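PDB 2JG5: fructose 1-phosphate kinase from Staphylococcus aureus, which probably catalyses the ATP-dependent phosphorylation of fructose 1-phosphate to fructose 1,6-bisphosphate, as a member of the PfkB carbohydrate kinase family. Local coordinates for residues A272-T277 with D289-I294; V235-K240 with S296-S301; A253-G258 with E266-Q271; V159-K164 with S247-V252. All blocks are in the same frame, centred on the assembly; numbering follows the deposited sequence.

Contact 1: A272-T277 with D289-I294; sequences AVACGT and DAIEKI
In the helical C-terminal part of this ribokinase-like fold, Ala274, Cys275 and Thr277 of helix 265-280 pack against Ile291 and Ile294 of the next helix, 288-295. The axes of the two segments approach to 8.3 Å at an angle of 126°, so the second helix runs back over the first at a steep slant, and two isoleucines one turn apart straddle Ala274. The small Ala274 lets the backbones close in: its CB lies 3.6 Å from the carbonyl O of Ile291, while CG2 of Ile294 comes within 3.7 Å of Ala274 CA. On one flank, Cys275 SG touches two branches of the Ile291 side chain, CG2 at 3.8 Å and CD1 at 3.9 Å. On the other, Thr277 and Ile294 cross obliquely, with Thr277 CG2 3.8 Å from Ile294 CD1. Phe281 and Ala278 also touch Ile294, and all five residues that meet here are buried. Thr277 separates its two branches by polarity: with OG1 beside its own backbone N (chi1 -55°), the methyl CG2 is left for Ile294 and the hydroxyl for its own helix. There Thr277 OG1 donates to Val273 O at 2.7 Å from 37° above the carbonyl plane, and Thr277 N reaches the same oxygen from the opposite face.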
loop_
_atom_site.group_PDB
_atom_site.type_symbol
_atom_site.label_atom_id
_atom_site.label_comp_id
_atom_site.label_asym_id
_atom_site.label_seq_id
_atom_site.Cartn_x
_atom_site.Cartn_y
_atom_site.Cartn_z
ATOM N N ALA A 272 -26.968 -16.936 -11.572
ATOM C CA ALA A 272 -26.473 -15.575 -11.692
ATOM C C ALA A 272 -27.031 -14.660 -10.599
ATOM O O ALA A 272 -26.266 -13.970 -9.913
ATOM C CB ALA A 272 -26.787 -15.032 -13.070
ATOM N N VAL A 273 -28.355 -14.683 -10.424
ATOM C CA VAL A 273 -29.037 -13.865 -9.411
ATOM C C VAL A 273 -28.723 -14.319 -7.976
ATOM O O VAL A 273 -28.533 -13.488 -7.076
ATOM C CB VAL A 273 -30.571 -13.745 -9.690
ATOM C CG1 VAL A 273 -31.273 -13.034 -8.568
ATOM C CG2 VAL A 273 -30.815 -12.989 -11.002
ATOM N N ALA A 274 -28.653 -15.633 -7.770
ATOM C CA ALA A 274 -28.235 -16.190 -6.474
ATOM C C ALA A 274 -26.859 -15.671 -6.076
ATOM O O ALA A 274 -26.665 -15.253 -4.937
ATOM C CB ALA A 274 -28.225 -17.716 -6.508
ATOM N N CYS A 275 -25.916 -15.698 -7.017
ATOM C CA CYS A 275 -24.559 -15.196 -6.779
ATOM C C CYS A 275 -24.493 -13.738 -6.332
ATOM O O CYS A 275 -23.841 -13.418 -5.332
ATOM C CB CYS A 275 -23.697 -15.393 -8.021
ATOM S SG CYS A 275 -23.392 -17.102 -8.369
ATOM N N GLY A 276 -25.172 -12.866 -7.080
ATOM C CA GLY A 276 -25.219 -11.443 -6.781
ATOM C C GLY A 276 -25.924 -11.143 -5.473
ATOM O O GLY A 276 -25.563 -10.202 -4.766
ATOM N N THR A 277 -26.933 -11.948 -5.158
ATOM C CA THR A 277 -27.653 -11.821 -3.903
ATOM C C THR A 277 -26.775 -12.267 -2.746
ATOM O O THR A 277 -26.592 -11.520 -1.785
ATOM C CB THR A 277 -28.956 -12.625 -3.918
ATOM O OG1 THR A 277 -29.732 -12.226 -5.053
ATOM C CG2 THR A 277 -29.769 -12.375 -2.635
ATOM N N ASP A 289 -21.722 -22.301 -0.506
ATOM C CA ASP A 289 -22.913 -22.712 0.240
ATOM C C ASP A 289 -23.954 -21.611 0.386
ATOM O O ASP A 289 -25.143 -21.900 0.476
ATOM C CB ASP A 289 -22.540 -23.265 1.619
ATOM C CG ASP A 289 -21.776 -24.576 1.534
ATOM O OD1 ASP A 289 -21.419 -24.992 0.403
ATOM O OD2 ASP A 289 -21.534 -25.183 2.598
ATOM N N ALA A 290 -23.505 -20.357 0.420
ATOM C CA ALA A 290 -24.427 -19.218 0.413
ATOM C C ALA A 290 -25.144 -19.127 -0.932
ATOM O O ALA A 290 -26.343 -18.860 -0.987
ATOM C CB ALA A 290 -23.698 -17.920 0.727
ATOM N N ILE A 291 -24.394 -19.369 -2.004
ATOM C CA ILE A 291 -24.926 -19.333 -3.362
ATOM C C ILE A 291 -25.988 -20.415 -3.562
ATOM O O ILE A 291 -27.082 -20.119 -4.040
ATOM C CB ILE A 291 -23.796 -19.466 -4.425
ATOM C CG1 ILE A 291 -22.909 -18.209 -4.431
ATOM C CG2 ILE A 291 -24.385 -19.755 -5.821
ATOM C CD1 ILE A 291 -21.549 -18.380 -5.129
ATOM N N GLU A 292 -25.662 -21.650 -3.187
ATOM C CA GLU A 292 -26.564 -22.793 -3.362
ATOM C C GLU A 292 -27.819 -22.655 -2.521
ATOM O O GLU A 292 -28.921 -22.931 -2.992
ATOM C CB GLU A 292 -25.869 -24.110 -3.009
ATOM C CG GLU A 292 -24.659 -24.426 -3.866
ATOM C CD GLU A 292 -24.964 -24.435 -5.353
ATOM O OE1 GLU A 292 -26.093 -24.801 -5.727
ATOM O OE2 GLU A 292 -24.067 -24.087 -6.146
ATOM N N LYS A 293 -27.634 -22.231 -1.274
ATOM C CA LYS A 293 -28.735 -21.938 -0.366
ATOM C C LYS A 293 -29.680 -20.949 -1.021
ATOM O O LYS A 293 -30.890 -21.152 -1.008
ATOM C CB LYS A 293 -28.187 -21.352 0.936
ATOM C CG LYS A 293 -29.212 -21.132 2.044
ATOM C CD LYS A 293 -28.527 -21.166 3.416
ATOM C CE LYS A 293 -28.097 -22.591 3.806
ATOM N NZ LYS A 293 -27.356 -22.647 5.098
ATOM N N ILE A 294 -29.114 -19.906 -1.622
ATOM C CA ILE A 294 -29.901 -18.806 -2.168
ATOM C C ILE A 294 -30.640 -19.129 -3.476
ATOM O O ILE A 294 -31.761 -18.668 -3.661
ATOM C CB ILE A 294 -29.083 -17.486 -2.255
ATOM C CG1 ILE A 294 -28.868 -16.938 -0.840
ATOM C CG2 ILE A 294 -29.775 -16.462 -3.158
ATOM C CD1 ILE A 294 -28.497 -15.484 -0.775
#

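Contact 2: V235-K240 with S296-S301; sequences VNPQGK and SQVTIS
This is an antiparallel strand pairing that frays into a loop: Val235 at the end of strand 230-235 meets Thr299 at the start of strand 299-303, on the edge of the small four-stranded antiparallel sheet near the C terminus. The two residues form a hydrogen-bonded pair. Val235 N donates to Thr299 O at 3.0 Å, and Thr299 N returns a bond of 3.1 Å to Val235 O with an N-H...O angle of 157°. Both side chains stand on the same exposed face of the sheet. Val235 O has further company from Val298, whose CA makes a CH...O contact at 3.4 Å; with CG1 anti to the backbone N (chi1 174°), that methyl also lies 3.7 Å from Val235 O. The other methyl, Val298 CG2, reaches Pro237 CD at 4.1 Å. Beyond the bridge, the Pro237 ring and the Gln297 side chain cross at about a right angle. Gln297 CB lies 3.8 Å from Pro237 CG, and Gln297 OE1 is 3.8 Å from the same ring carbon. Gln270 of helix 265-280 donates through NE2 to Val298 O, and Asn236 rests on Val273 and Thr277, so both segments also lie against that helix, one by a hydrogen bond and the other by packing. The polar bonding between the segments is thus wholly main chain to main chain, and the side chains add a few van der Waals contacts beside it, in a junction partly open to solvent.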
loop_
_atom_site.group_PDB
_atom_site.type_symbol
_atom_site.label_atom_id
_atom_site.label_comp_id
_atom_site.label_asym_id
_atom_site.label_seq_id
_atom_site.Cartn_x
_atom_site.Cartn_y
_atom_site.Cartn_z
ATOM N N VAL A 235 -36.413 -13.329 -9.158
ATOM C CA VAL A 235 -36.742 -12.616 -7.938
ATOM C C VAL A 235 -35.945 -13.249 -6.790
ATOM O O VAL A 235 -36.097 -14.436 -6.493
ATOM C CB VAL A 235 -38.275 -12.648 -7.671
ATOM C CG1 VAL A 235 -38.580 -12.423 -6.209
ATOM C CG2 VAL A 235 -39.005 -11.621 -8.542
ATOM N N ASN A 236 -35.082 -12.458 -6.159
ATOM C CA ASN A 236 -34.256 -12.969 -5.070
ATOM C C ASN A 236 -34.908 -12.803 -3.697
ATOM O O ASN A 236 -35.754 -11.918 -3.517
ATOM C CB ASN A 236 -32.839 -12.356 -5.107
ATOM C CG ASN A 236 -32.838 -10.835 -5.215
ATOM O OD1 ASN A 236 -32.527 -10.285 -6.268
ATOM N ND2 ASN A 236 -33.161 -10.155 -4.126
ATOM N N PRO A 237 -34.521 -13.654 -2.721
ATOM C CA PRO A 237 -35.057 -13.496 -1.368
ATOM C C PRO A 237 -34.682 -12.141 -0.776
ATOM O O PRO A 237 -33.616 -11.600 -1.078
ATOM C CB PRO A 237 -34.378 -14.626 -0.581
ATOM C CG PRO A 237 -33.169 -14.968 -1.372
ATOM C CD PRO A 237 -33.572 -14.778 -2.798
ATOM N N GLN A 238 -35.569 -11.577 0.030
ATOM C CA GLN A 238 -35.245 -10.354 0.742
ATOM C C GLN A 238 -34.305 -10.676 1.907
ATOM O O GLN A 238 -34.210 -11.828 2.345
ATOM C CB GLN A 238 -36.520 -9.649 1.228
ATOM C CG GLN A 238 -36.943 -8.446 0.368
ATOM C CD GLN A 238 -37.703 -8.821 -0.906
ATOM O OE1 GLN A 238 -37.322 -9.743 -1.644
ATOM N NE2 GLN A 238 -38.782 -8.088 -1.177
ATOM N N GLY A 239 -33.596 -9.658 2.384
ATOM C CA GLY A 239 -32.696 -9.815 3.515
ATOM C C GLY A 239 -31.886 -8.561 3.723
ATOM O O GLY A 239 -31.912 -7.653 2.887
ATOM N N LYS A 240 -31.170 -8.508 4.846
ATOM C CA LYS A 240 -30.268 -7.394 5.123
ATOM C C LYS A 240 -29.109 -7.393 4.133
ATOM O O LYS A 240 -28.257 -8.289 4.142
ATOM C CB LYS A 240 -29.750 -7.429 6.567
ATOM C CG LYS A 240 -28.632 -6.403 6.860
ATOM C CD LYS A 240 -28.159 -6.588 8.358
ATOM C CE LYS A 240 -26.650 -5.797 8.402
ATOM N NZ LYS A 240 -26.963 -4.814 9.927
ATOM N N SER A 296 -31.991 -21.933 -4.403
ATOM C CA SER A 296 -33.210 -22.654 -4.046
ATOM C C SER A 296 -34.337 -21.651 -3.787
ATOM O O SER A 296 -35.520 -21.985 -3.893
ATOM C CB SER A 296 -32.991 -23.495 -2.789
ATOM O OG SER A 296 -31.785 -24.224 -2.868
ATOM N N GLN A 297 -33.948 -20.416 -3.465
ATOM C CA GLN A 297 -34.877 -19.381 -3.029
ATOM C C GLN A 297 -35.224 -18.402 -4.140
ATOM O O GLN A 297 -36.191 -17.649 -4.033
ATOM C CB GLN A 297 -34.284 -18.622 -1.842
ATOM C CG GLN A 297 -34.066 -19.481 -0.601
ATOM C CD GLN A 297 -33.466 -18.696 0.544
ATOM O OE1 GLN A 297 -32.346 -18.193 0.447
ATOM N NE2 GLN A 297 -34.214 -18.583 1.639
ATOM N N VAL A 298 -34.422 -18.405 -5.198
ATOM C CA VAL A 298 -34.640 -17.507 -6.323
ATOM C C VAL A 298 -35.744 -18.088 -7.194
ATOM O O VAL A 298 -35.688 -19.250 -7.606
ATOM C CB VAL A 298 -33.329 -17.266 -7.140
ATOM C CG1 VAL A 298 -33.598 -16.441 -8.399
ATOM C CG2 VAL A 298 -32.281 -16.583 -6.277
ATOM N N THR A 299 -36.763 -17.277 -7.443
ATOM C CA THR A 299 -37.848 -17.673 -8.334
ATOM C C THR A 299 -37.544 -17.267 -9.772
ATOM O O THR A 299 -37.004 -16.181 -10.028
ATOM C CB THR A 299 -39.172 -17.067 -7.881
ATOM O OG1 THR A 299 -39.391 -17.429 -6.513
ATOM C CG2 THR A 299 -40.325 -17.594 -8.723
ATOM N N ILE A 300 -37.889 -18.162 -10.697
ATOM C CA ILE A 300 -37.691 -17.958 -12.131
ATOM C C ILE A 300 -39.042 -17.997 -12.828
ATOM O O ILE A 300 -39.832 -18.920 -12.618
ATOM C CB ILE A 300 -36.724 -19.035 -12.719
ATOM C CG1 ILE A 300 -35.274 -18.784 -12.271
ATOM C CG2 ILE A 300 -36.848 -19.166 -14.250
ATOM C CD1 ILE A 300 -34.726 -17.379 -12.543
ATOM N N SER A 301 -39.311 -16.984 -13.644
ATOM C CA SER A 301 -40.553 -16.918 -14.395
ATOM C C SER A 301 -40.294 -16.413 -15.796
ATOM O O SER A 301 -39.479 -15.508 -15.995
ATOM C CB SER A 301 -41.539 -15.988 -13.696
ATOM O OG SER A 301 -41.769 -16.434 -12.376
#

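Contact 3: A253-G258 with E266-Q271; sequences AGMVAG and EKAFQQ
Helices 247-260 and 265-280 pack in a nearly antiparallel hairpin, the axes of the two segments only 7.3 Å apart at 148°, with the CA atoms of Gly258 and Ala268 4.1 Å from each other. Gly254 and Gly258, one turn apart, make a GxxxG pattern whose bare backbone admits the second helix, and Ala268 CB rests 3.8 Å from Gly258 CA. To one side Met255 folds back, CG anti to its backbone N and the chain bent at chi2 (74°), which brings SD to 3.6 Å from Phe269 CA and to the edge of the Phe269 ring, near its plane. Ile215 of the small antiparallel sheet touches both Met255 and Phe269. To the other side Gln271 lays its side chain across the glycines. Its CG lies 3.5 Å from Gly254 O, and NE2 gives the same oxygen a weak bond of 3.5 Å at 156°. Gly258 N already donates to Gly254 O within its own helix, so this carbonyl carries two donors. With Gln271 OE1 taken by Lys295 NZ, the amide has its oxygen directed to the lysine and its NH2 to the buried helix carbonyl, a polar link inside otherwise apolar packing.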
loop_
_atom_site.group_PDB
_atom_site.type_symbol
_atom_site.label_atom_id
_atom_site.label_comp_id
_atom_site.label_asym_id
_atom_site.label_seq_id
_atom_site.Cartn_x
_atom_site.Cartn_y
_atom_site.Cartn_z
ATOM N N ALA A 253 -20.441 -13.629 -13.106
ATOM C CA ALA A 253 -19.780 -14.932 -12.897
ATOM C C ALA A 253 -20.771 -16.103 -12.796
ATOM O O ALA A 253 -20.516 -17.171 -13.319
ATOM C CB ALA A 253 -18.864 -14.891 -11.656
ATOM N N GLY A 254 -21.888 -15.898 -12.109
ATOM C CA GLY A 254 -22.933 -16.921 -12.010
ATOM C C GLY A 254 -23.480 -17.328 -13.365
ATOM O O GLY A 254 -23.657 -18.521 -13.646
ATOM N N MET A 255 -23.729 -16.331 -14.213
ATOM C CA MET A 255 -24.312 -16.561 -15.534
ATOM C C MET A 255 -23.337 -17.289 -16.446
ATOM O O MET A 255 -23.708 -18.265 -17.106
ATOM C CB MET A 255 -24.749 -15.237 -16.171
ATOM C CG MET A 255 -25.528 -15.416 -17.476
ATOM S SD MET A 255 -27.221 -16.018 -17.212
ATOM C CE MET A 255 -27.700 -16.352 -18.908
ATOM N N VAL A 256 -22.091 -16.814 -16.476
ATOM C CA VAL A 256 -21.054 -17.458 -17.273
ATOM C C VAL A 256 -20.824 -18.898 -16.813
ATOM O O VAL A 256 -20.806 -19.803 -17.644
ATOM C CB VAL A 256 -19.733 -16.658 -17.274
ATOM C CG1 VAL A 256 -18.681 -17.391 -18.071
ATOM C CG2 VAL A 256 -19.954 -15.256 -17.855
ATOM N N ALA A 257 -20.693 -19.113 -15.498
ATOM C CA ALA A 257 -20.456 -20.461 -14.963
ATOM C C ALA A 257 -21.569 -21.428 -15.361
ATOM O O ALA A 257 -21.288 -22.573 -15.721
ATOM C CB ALA A 257 -20.294 -20.445 -13.476
ATOM N N GLY A 258 -22.816 -20.952 -15.291
ATOM C CA GLY A 258 -23.994 -21.722 -15.705
ATOM C C GLY A 258 -23.908 -22.192 -17.150
ATOM O O GLY A 258 -24.003 -23.388 -17.415
ATOM N N GLU A 266 -32.255 -20.429 -18.237
ATOM C CA GLU A 266 -33.058 -20.155 -17.040
ATOM C C GLU A 266 -32.319 -20.447 -15.737
ATOM O O GLU A 266 -32.309 -19.622 -14.821
ATOM C CB GLU A 266 -34.368 -20.963 -17.054
ATOM C CG GLU A 266 -35.407 -20.503 -18.064
ATOM C CD GLU A 266 -35.238 -21.139 -19.448
ATOM O OE1 GLU A 266 -34.272 -21.905 -19.664
ATOM O OE2 GLU A 266 -36.089 -20.869 -20.327
ATOM N N LYS A 267 -31.720 -21.630 -15.647
ATOM C CA LYS A 267 -31.023 -22.026 -14.432
ATOM C C LYS A 267 -29.706 -21.285 -14.266
ATOM O O LYS A 267 -29.320 -20.955 -13.141
ATOM C CB LYS A 267 -30.822 -23.536 -14.396
ATOM C CG LYS A 267 -32.123 -24.303 -14.205
ATOM C CD LYS A 267 -32.507 -24.351 -12.745
ATOM C CE LYS A 267 -33.943 -24.780 -12.558
ATOM N NZ LYS A 267 -34.087 -25.410 -11.227
ATOM N N ALA A 268 -29.031 -21.022 -15.386
ATOM C CA ALA A 268 -27.808 -20.209 -15.392
ATOM C C ALA A 268 -28.115 -18.822 -14.850
ATOM O O ALA A 268 -27.356 -18.279 -14.043
ATOM C CB ALA A 268 -27.231 -20.118 -16.783
ATOM N N PHE A 269 -29.249 -18.272 -15.285
ATOM C CA PHE A 269 -29.725 -16.957 -14.847
ATOM C C PHE A 269 -30.069 -16.981 -13.359
ATOM O O PHE A 269 -29.650 -16.091 -12.611
ATOM C CB PHE A 269 -30.917 -16.510 -15.700
ATOM C CG PHE A 269 -31.450 -15.131 -15.359
ATOM C CD1 PHE A 269 -30.600 -14.021 -15.296
ATOM C CD2 PHE A 269 -32.814 -14.940 -15.146
ATOM C CE1 PHE A 269 -31.104 -12.748 -14.996
ATOM C CE2 PHE A 269 -33.326 -13.670 -14.863
ATOM C CZ PHE A 269 -32.470 -12.578 -14.779
ATOM N N GLN A 270 -30.813 -18.006 -12.939
ATOM C CA GLN A 270 -31.065 -18.271 -11.518
ATOM C C GLN A 270 -29.770 -18.297 -10.688
ATOM O O GLN A 270 -29.695 -17.657 -9.631
ATOM C CB GLN A 270 -31.798 -19.603 -11.351
ATOM C CG GLN A 270 -32.415 -19.790 -9.987
ATOM C CD GLN A 270 -32.836 -21.219 -9.725
ATOM O OE1 GLN A 270 -32.172 -22.168 -10.156
ATOM N NE2 GLN A 270 -33.927 -21.382 -9.007
ATOM N N GLN A 271 -28.771 -19.043 -11.167
ATOM C CA GLN A 271 -27.444 -19.089 -10.546
ATOM C C GLN A 271 -26.820 -17.688 -10.482
ATOM O O GLN A 271 -26.251 -17.302 -9.464
ATOM C CB GLN A 271 -26.527 -20.052 -11.317
ATOM C CG GLN A 271 -25.074 -20.062 -10.868
ATOM C CD GLN A 271 -24.444 -21.423 -11.006
ATOM O OE1 GLN A 271 -24.612 -22.282 -10.141
ATOM N NE2 GLN A 271 -23.705 -21.634 -12.097
#

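Contact 4: V159-K164 with S247-V252; sequences VVDAEK and SGDSTV
The carboxylates of Asp161 and Asp249 come close at the centre of the ribokinase fold, the first from the end of strand 157-161 in the main parallel sheet, the second from the start of helix 247-260. Gly246 to Asp249 form the GxGD signature of PfkB kinases, which in relatives lies at the site of phosphoryl transfer. The two side chains cross at about a right angle, with carboxylate planes 66° apart, and the like-charged atoms Asp161 OD2 and Asp249 OD1 stand 3.9 Å apart. One water bridges them, donating to Asp161 OD2 at 2.6 Å and to Asp249 OD1 at 2.8 Å. Lys38 NZ makes salt bridges to the same two oxygens, and Asn41 ND2 bonds Asp249 OD2, so both acids are tied to helix 38-48. Asp161 holds CG anti to its backbone N (chi1 -179°), which sends CG out from the strand toward the helix. There Val252 CG2 lies against the acid, 3.9 Å from Asp161 OD2, giving one flank of it an apolar neighbour. Two residues back along the strand, Val159 and Val252 slide past each other in opposite directions and meet through their CG1 atoms at 4.1 Å. The axes of the strand and helix segments lie 10.1 Å apart, and Val159 and Asp161 of the strand meet Val252 of the helix between them. In the first helical turn Ser247 O accepts both Thr251 N at 2.9 Å and Thr251 OG1 at 2.8 Å, from opposite faces of its carbonyl plane.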
loop_
_atom_site.group_PDB
_atom_site.type_symbol
_atom_site.label_atom_id
_atom_site.label_comp_id
_atom_site.label_asym_id
_atom_site.label_seq_id
_atom_site.Cartn_x
_atom_site.Cartn_y
_atom_site.Cartn_z
ATOM N N VAL A 159 -18.418 -11.141 -23.275
ATOM C CA VAL A 159 -19.280 -10.707 -22.174
ATOM C C VAL A 159 -18.794 -9.365 -21.633
ATOM O O VAL A 159 -17.615 -9.201 -21.311
ATOM C CB VAL A 159 -19.279 -11.744 -21.046
ATOM C CG1 VAL A 159 -20.117 -11.268 -19.889
ATOM C CG2 VAL A 159 -19.759 -13.104 -21.566
ATOM N N VAL A 160 -19.700 -8.401 -21.541
ATOM C CA VAL A 160 -19.331 -7.069 -21.100
ATOM C C VAL A 160 -20.154 -6.612 -19.902
ATOM O O VAL A 160 -21.388 -6.708 -19.896
ATOM C CB VAL A 160 -19.454 -6.042 -22.258
ATOM C CG1 VAL A 160 -19.309 -4.605 -21.742
ATOM C CG2 VAL A 160 -18.431 -6.338 -23.334
ATOM N N ASP A 161 -19.445 -6.118 -18.892
ATOM C CA ASP A 161 -20.049 -5.428 -17.765
ATOM C C ASP A 161 -19.325 -4.087 -17.589
ATOM O O ASP A 161 -18.256 -4.010 -16.982
ATOM C CB ASP A 161 -19.978 -6.300 -16.513
ATOM C CG ASP A 161 -20.619 -5.656 -15.305
ATOM O OD1 ASP A 161 -21.437 -4.723 -15.463
ATOM O OD2 ASP A 161 -20.300 -6.095 -14.177
ATOM N N ALA A 162 -19.911 -3.034 -18.150
ATOM C CA ALA A 162 -19.271 -1.718 -18.198
ATOM C C ALA A 162 -20.289 -0.575 -18.080
ATOM O O ALA A 162 -21.488 -0.819 -18.019
ATOM C CB ALA A 162 -18.444 -1.583 -19.496
ATOM N N GLU A 163 -19.802 0.665 -18.040
ATOM C CA GLU A 163 -20.655 1.853 -18.077
ATOM C C GLU A 163 -21.434 1.859 -19.388
ATOM O O GLU A 163 -20.997 1.246 -20.377
ATOM C CB GLU A 163 -19.813 3.130 -17.983
ATOM C CG GLU A 163 -18.985 3.291 -16.701
ATOM C CD GLU A 163 -17.754 4.192 -16.906
ATOM O OE1 GLU A 163 -16.609 3.704 -16.738
ATOM O OE2 GLU A 163 -17.929 5.388 -17.249
ATOM N N LYS A 164 -22.572 2.557 -19.393
ATOM C CA LYS A 164 -23.526 2.513 -20.512
ATOM C C LYS A 164 -22.913 2.680 -21.909
ATOM O O LYS A 164 -23.161 1.841 -22.783
ATOM C CB LYS A 164 -24.708 3.478 -20.299
ATOM C CG LYS A 164 -24.350 4.964 -20.228
ATOM C CD LYS A 164 -25.554 5.833 -19.836
ATOM C CE LYS A 164 -25.612 6.106 -18.326
ATOM N NZ LYS A 164 -24.543 7.047 -17.867
ATOM N N SER A 247 -21.287 -7.653 -6.178
ATOM C CA SER A 247 -22.521 -8.394 -6.511
ATOM C C SER A 247 -22.857 -8.395 -7.999
ATOM O O SER A 247 -23.345 -9.402 -8.534
ATOM C CB SER A 247 -23.718 -7.922 -5.674
ATOM O OG SER A 247 -23.940 -6.526 -5.775
ATOM N N GLY A 248 -22.581 -7.282 -8.672
ATOM C CA GLY A 248 -22.711 -7.222 -10.125
ATOM C C GLY A 248 -21.755 -8.195 -10.797
ATOM O O GLY A 248 -22.124 -8.888 -11.748
ATOM N N ASP A 249 -20.525 -8.230 -10.287
ATOM C CA ASP A 249 -19.488 -9.168 -10.715
ATOM C C ASP A 249 -19.894 -10.613 -10.496
ATOM O O ASP A 249 -19.655 -11.463 -11.342
ATOM C CB ASP A 249 -18.186 -8.898 -9.952
ATOM C CG ASP A 249 -17.692 -7.465 -10.112
ATOM O OD1 ASP A 249 -17.882 -6.880 -11.196
ATOM O OD2 ASP A 249 -17.106 -6.935 -9.147
ATOM N N SER A 250 -20.488 -10.877 -9.339
ATOM C CA SER A 250 -20.929 -12.210 -8.951
ATOM C C SER A 250 -22.084 -12.698 -9.810
ATOM O O SER A 250 -22.153 -13.877 -10.142
ATOM C CB SER A 250 -21.335 -12.210 -7.480
ATOM O OG SER A 250 -20.235 -11.859 -6.666
ATOM N N THR A 251 -22.977 -11.778 -10.168
ATOM C CA THR A 251 -24.063 -12.041 -11.108
ATOM C C THR A 251 -23.482 -12.456 -12.466
ATOM O O THR A 251 -23.893 -13.475 -13.038
ATOM C CB THR A 251 -24.971 -10.800 -11.270
ATOM O OG1 THR A 251 -25.490 -10.414 -9.987
ATOM C CG2 THR A 251 -26.147 -11.075 -12.225
ATOM N N VAL A 252 -22.526 -11.674 -12.972
ATOM C CA VAL A 252 -21.882 -11.997 -14.239
ATOM C C VAL A 252 -21.213 -13.379 -14.167
ATOM O O VAL A 252 -21.423 -14.200 -15.041
ATOM C CB VAL A 252 -20.873 -10.915 -14.670
ATOM C CG1 VAL A 252 -19.925 -11.461 -15.764
ATOM C CG2 VAL A 252 -21.590 -9.665 -15.140
HETATM O O HOH W 1 -18.495 -7.885 -13.739
#

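Overall arrangement
Contacts 1, 3 and 4 are buried, whereas contact 2 lies at the partly exposed edge of the small sheet, its centre about 21 Å from the chain centre. Contact 4 is the most central, its centre about 4 Å from that point, and the only one built round acidic groups and a bridging water. Helix 247-260 serves contacts 3 and 4, and helix 265-280 serves contacts 1 and 3, so contacts 4, 3 and 1 run from the main sheet through successive helices. Packing is apolar in contact 1 and tightest between axes in contact 3, where Gly254 and Gly258 have no side chain; contact 2 relies on main-chain bonds. Contacts 2 and 4 do not touch, their nearest atoms about 8 Å apart.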